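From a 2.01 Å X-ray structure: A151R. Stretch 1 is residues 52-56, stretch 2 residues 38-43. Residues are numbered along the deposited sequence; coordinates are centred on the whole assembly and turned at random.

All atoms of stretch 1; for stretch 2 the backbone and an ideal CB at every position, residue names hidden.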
ATOM      1  N   TYR A  52      21.452  25.772   6.570  1.00 53.41           N
ATOM      2  CA  TYR A  52      21.982  24.499   6.017  1.00 56.67           C
ATOM      3  C   TYR A  52      23.477  24.402   6.337  1.00 55.68           C
ATOM      4  O   TYR A  52      24.266  25.145   5.721  1.00 48.23           O
ATOM      5  CB  TYR A  52      21.717  24.425   4.511  1.00 55.40           C
ATOM      6  CG  TYR A  52      22.280  23.206   3.822  1.00 61.30           C
ATOM      7  CD1 TYR A  52      21.966  21.930   4.262  1.00 56.86           C
ATOM      8  CD2 TYR A  52      23.054  23.323   2.678  1.00 56.37           C
ATOM      9  CE1 TYR A  52      22.452  20.803   3.617  1.00 57.48           C
ATOM     10  CE2 TYR A  52      23.548  22.207   2.022  1.00 57.69           C
ATOM     11  CZ  TYR A  52      23.246  20.942   2.494  1.00 60.61           C
ATOM     12  OH  TYR A  52      23.706  19.834   1.843  1.00 63.91           O
ATOM     13  N   PHE A  53      23.808  23.644   7.390  1.00 56.44           N
ATOM     14  CA  PHE A  53      25.196  23.332   7.828  1.00 49.62           C
ATOM     15  C   PHE A  53      25.682  22.074   7.106  1.00 53.91           C
ATOM     16  O   PHE A  53      25.016  21.025   7.209  1.00 49.98           O
ATOM     17  CB  PHE A  53      25.257  23.124   9.344  1.00 43.98           C
ATOM     18  CG  PHE A  53      24.581  24.191  10.165  1.00 49.22           C
ATOM     19  CD1 PHE A  53      25.234  25.380  10.463  1.00 48.70           C
ATOM     20  CD2 PHE A  53      23.322  23.979  10.704  1.00 52.66           C
ATOM     21  CE1 PHE A  53      24.618  26.350  11.239  1.00 53.96           C
ATOM     22  CE2 PHE A  53      22.700  24.962  11.461  1.00 47.23           C
ATOM     23  CZ  PHE A  53      23.340  26.153  11.709  1.00 47.81           C
ATOM     24  N   THR A  54      26.832  22.169   6.438  1.00 51.27           N
ATOM     25  CA  THR A  54      27.521  21.002   5.829  1.00 56.27           C
ATOM     26  C   THR A  54      28.784  20.690   6.639  1.00 56.33           C
ATOM     27  O   THR A  54      29.448  21.650   7.082  1.00 55.59           O
ATOM     28  CB  THR A  54      27.811  21.264   4.347  1.00 58.20           C
ATOM     29  OG1 THR A  54      26.553  21.414   3.689  1.00 55.53           O
ATOM     30  CG2 THR A  54      28.610  20.159   3.692  1.00 68.47           C
ATOM     31  N   PHE A  55      29.015  19.406   6.940  1.00 51.26           N
ATOM     32  CA  PHE A  55      30.125  18.912   7.797  1.00 47.35           C
ATOM     33  C   PHE A  55      31.104  18.093   6.944  1.00 53.96           C
ATOM     34  O   PHE A  55      30.693  17.570   5.896  1.00 53.05           O
ATOM     35  CB  PHE A  55      29.576  18.080   8.959  1.00 48.92           C
ATOM     36  CG  PHE A  55      28.536  18.772   9.803  1.00 58.70           C
ATOM     37  CD1 PHE A  55      28.887  19.790  10.679  1.00 62.73           C
ATOM     38  CD2 PHE A  55      27.209  18.370   9.763  1.00 59.87           C
ATOM     39  CE1 PHE A  55      27.931  20.398  11.482  1.00 59.18           C
ATOM     40  CE2 PHE A  55      26.257  18.982  10.563  1.00 56.81           C
ATOM     41  CZ  PHE A  55      26.619  19.995  11.419  1.00 59.66           C
ATOM     42  N   ASN A  56      32.351  17.955   7.409  1.00 58.85           N
ATOM     43  CA  ASN A  56      33.342  17.021   6.808  1.00 65.55           C
ATOM     44  C   ASN A  56      33.387  15.731   7.641  1.00 65.47           C
ATOM     45  O   ASN A  56      32.537  15.581   8.545  1.00 58.01           O
ATOM     46  CB  ASN A  56      34.725  17.670   6.656  1.00 64.96           C
ATOM     47  CG  ASN A  56      35.399  18.008   7.970  1.00 67.10           C
ATOM     48  OD1 ASN A  56      34.949  17.598   9.040  1.00 68.14           O
ATOM     49  ND2 ASN A  56      36.483  18.762   7.897  1.00 67.21           N
ATOM     50  N   UNK A  38      26.688   8.360   8.696  1.00 42.55           N
ATOM     51  CA  UNK A  38      27.609   9.482   9.038  1.00 48.19           C
ATOM     52  C   UNK A  38      26.889  10.793   8.717  1.00 44.86           C
ATOM     53  O   UNK A  38      26.378  10.912   7.593  1.00 43.83           O
ATOM     54  CB  UNK A  38      28.928   9.386   8.269  1.00 48.19           C
ATOM     55  N   UNK A  39      26.756  11.684   9.703  1.00 46.28           N
ATOM     56  CA  UNK A  39      26.110  13.018   9.534  1.00 44.49           C
ATOM     57  C   UNK A  39      26.942  13.840   8.547  1.00 41.99           C
ATOM     58  O   UNK A  39      28.144  14.009   8.793  1.00 47.79           O
ATOM     59  CB  UNK A  39      25.985  13.753  10.870  1.00 44.49           C
ATOM     60  N   UNK A  40      26.335  14.283   7.442  1.00 39.95           N
ATOM     61  CA  UNK A  40      27.033  15.031   6.357  1.00 41.66           C
ATOM     62  C   UNK A  40      26.454  16.446   6.281  1.00 45.52           C
ATOM     63  O   UNK A  40      27.182  17.348   5.834  1.00 44.78           O
ATOM     64  CB  UNK A  40      26.887  14.323   5.009  1.00 41.66           C
ATOM     65  N   UNK A  41      25.246  16.650   6.818  1.00 46.25           N
ATOM     66  CA  UNK A  41      24.568  17.970   6.775  1.00 43.85           C
ATOM     67  C   UNK A  41      23.553  18.097   7.915  1.00 42.55           C
ATOM     68  O   UNK A  41      23.209  17.066   8.546  1.00 40.34           O
ATOM     69  CB  UNK A  41      23.866  18.171   5.431  1.00 43.85           C
ATOM     70  N   UNK A  42      23.024  19.310   8.092  1.00 39.55           N
ATOM     71  CA  UNK A  42      22.022  19.662   9.130  1.00 42.95           C
ATOM     72  C   UNK A  42      21.182  20.834   8.617  1.00 45.52           C
ATOM     73  O   UNK A  42      21.769  21.797   8.093  1.00 47.81           O
ATOM     74  CB  UNK A  42      22.694  20.022  10.456  1.00 42.95           C
ATOM     75  N   UNK A  43      19.860  20.704   8.675  1.00 41.25           N
ATOM     76  CA  UNK A  43      18.921  21.828   8.425  1.00 42.78           C
ATOM     77  C   UNK A  43      18.156  22.116   9.713  1.00 40.90           C
ATOM     78  O   UNK A  43      17.573  21.169  10.279  1.00 46.20           O
ATOM     79  CB  UNK A  43      17.952  21.507   7.286  1.00 42.78           C
TER

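The two stretches run antiparallel, their N-to-C directions 165° apart, and position 43 pairs with Tyr-52, 42 with Phe-53 and 41 with Thr-54. The side chains of Tyr-52 and Thr-54 lie on one face of the sheet and that of Phe-53 on the other, so the bridged positions alternate accordingly.

Position 38 has extended backbone angles, and its ideal CB finds nothing of stretch 1 within 5.5 Å. Stretch 1 therefore sets little constraint, and many side chains, β-branched ones among them, would fit. The residue is Ile-38, which makes no contact here.

At position 39 CA-to-CB points sideways, and the ideal CB lies 4.9 Å from CD2 of Phe-55. That gap leaves room for a further carbon beside the ring, so a small or medium apolar residue such as valine, isoleucine or leucine would suit. Val-39 is found, in the t rotamer, with its CG1 3.8 Å from CD2 of Phe-55.

Position 40 directs its CB away from stretch 1, and a psi of -20° departs from regular strand geometry. The side chain is thus weakly specified, so polar or apolar residues of various sizes would be tolerated, whereas the backbone is not: the amide N of Phe-55 donates to the carbonyl O of position 40 over 3.0 Å, almost perfectly straight at 179°. The residue is Val-40, whose side chain comes no nearer to stretch 1 than 5.0 Å.

Position 41 is the most restricted. Its CB shares a face with Tyr-52 and Thr-54 and sits only 3.5 Å from CE1 of Tyr-52 and 3.6 Å from O of Phe-53. So tight a site favours a small residue: glycine, alanine or serine. Ser-41 keeps its CB 3.5 Å from CE1 of Tyr-52, oblique to the ring; the chi1 of Ser-41, 14°, lies between wells. Its CA makes a CA-H...O contact of 3.1 Å with O of Phe-53.

Position 42 faces the side occupied by Phe-53, with which it forms a hydrogen-bonded pair: its N donates to O of Phe-53 and its O accepts from N of Phe-53, both over 2.8 Å. The ideal CB is 3.7 Å from CE2 of Phe-55 and 4.0 Å from CD2 of Phe-53, so the start of the side chain lies near both aromatic rings. Apolar residues would suit, as would a longer chain whose methylene groups run past the rings before ending in a polar group; stretch 1 offers no charged partner to dictate its sign. The deposited Glu-42 extends with chi1 and chi2 both t. Its CD lies 3.9 Å from CD2 of Phe-53, and OE1 reaches the edge of the Phe-55 ring, 3.5 Å from CZ, where the weakly positive ring hydrogens suit a carboxylate oxygen.

Position 43 returns to the face of Tyr-52, its ideal CB 5.0 Å from CD1 of that ring. This leaves space for an apolar branch, as in isoleucine, valine or leucine. Ile-43 fills it, bringing CG1 to 3.6 Å from CD1 of Tyr-52.

Stretch 2, residues 38-43: IVVSEI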
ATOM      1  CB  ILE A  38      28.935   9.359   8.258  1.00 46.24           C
ATOM      2  CG1 ILE A  38      29.649   8.035   8.555  1.00 52.28           C
ATOM      3  CG2 ILE A  38      29.833  10.557   8.524  1.00 49.45           C
ATOM      4  CD1 ILE A  38      30.461   7.501   7.398  1.00 53.10           C
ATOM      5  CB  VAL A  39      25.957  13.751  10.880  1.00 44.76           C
ATOM      6  CG1 VAL A  39      25.350  15.133  10.693  1.00 48.48           C
ATOM      7  CG2 VAL A  39      25.148  12.938  11.876  1.00 43.99           C
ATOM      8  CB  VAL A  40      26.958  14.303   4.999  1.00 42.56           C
ATOM      9  CG1 VAL A  40      27.779  13.024   5.005  1.00 45.62           C
ATOM     10  CG2 VAL A  40      25.524  14.018   4.570  1.00 49.63           C
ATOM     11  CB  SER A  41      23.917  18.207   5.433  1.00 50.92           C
ATOM     12  OG  SER A  41      23.846  17.010   4.685  1.00 69.72           O
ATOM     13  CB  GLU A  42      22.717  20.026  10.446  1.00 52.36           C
ATOM     14  CG  GLU A  42      21.752  20.428  11.554  1.00 51.56           C
ATOM     15  CD  GLU A  42      22.403  20.826  12.871  1.00 55.58           C
ATOM     16  OE1 GLU A  42      23.607  20.577  13.029  1.00 52.55           O
ATOM     17  OE2 GLU A  42      21.703  21.405  13.729  1.00 57.18           O
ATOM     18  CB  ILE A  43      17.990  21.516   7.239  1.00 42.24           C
ATOM     19  CG1 ILE A  43      18.783  21.432   5.931  1.00 47.71           C
ATOM     20  CG2 ILE A  43      16.869  22.539   7.150  1.00 45.49           C
ATOM     21  CD1 ILE A  43      18.279  20.388   4.967  1.00 45.27           C
TER
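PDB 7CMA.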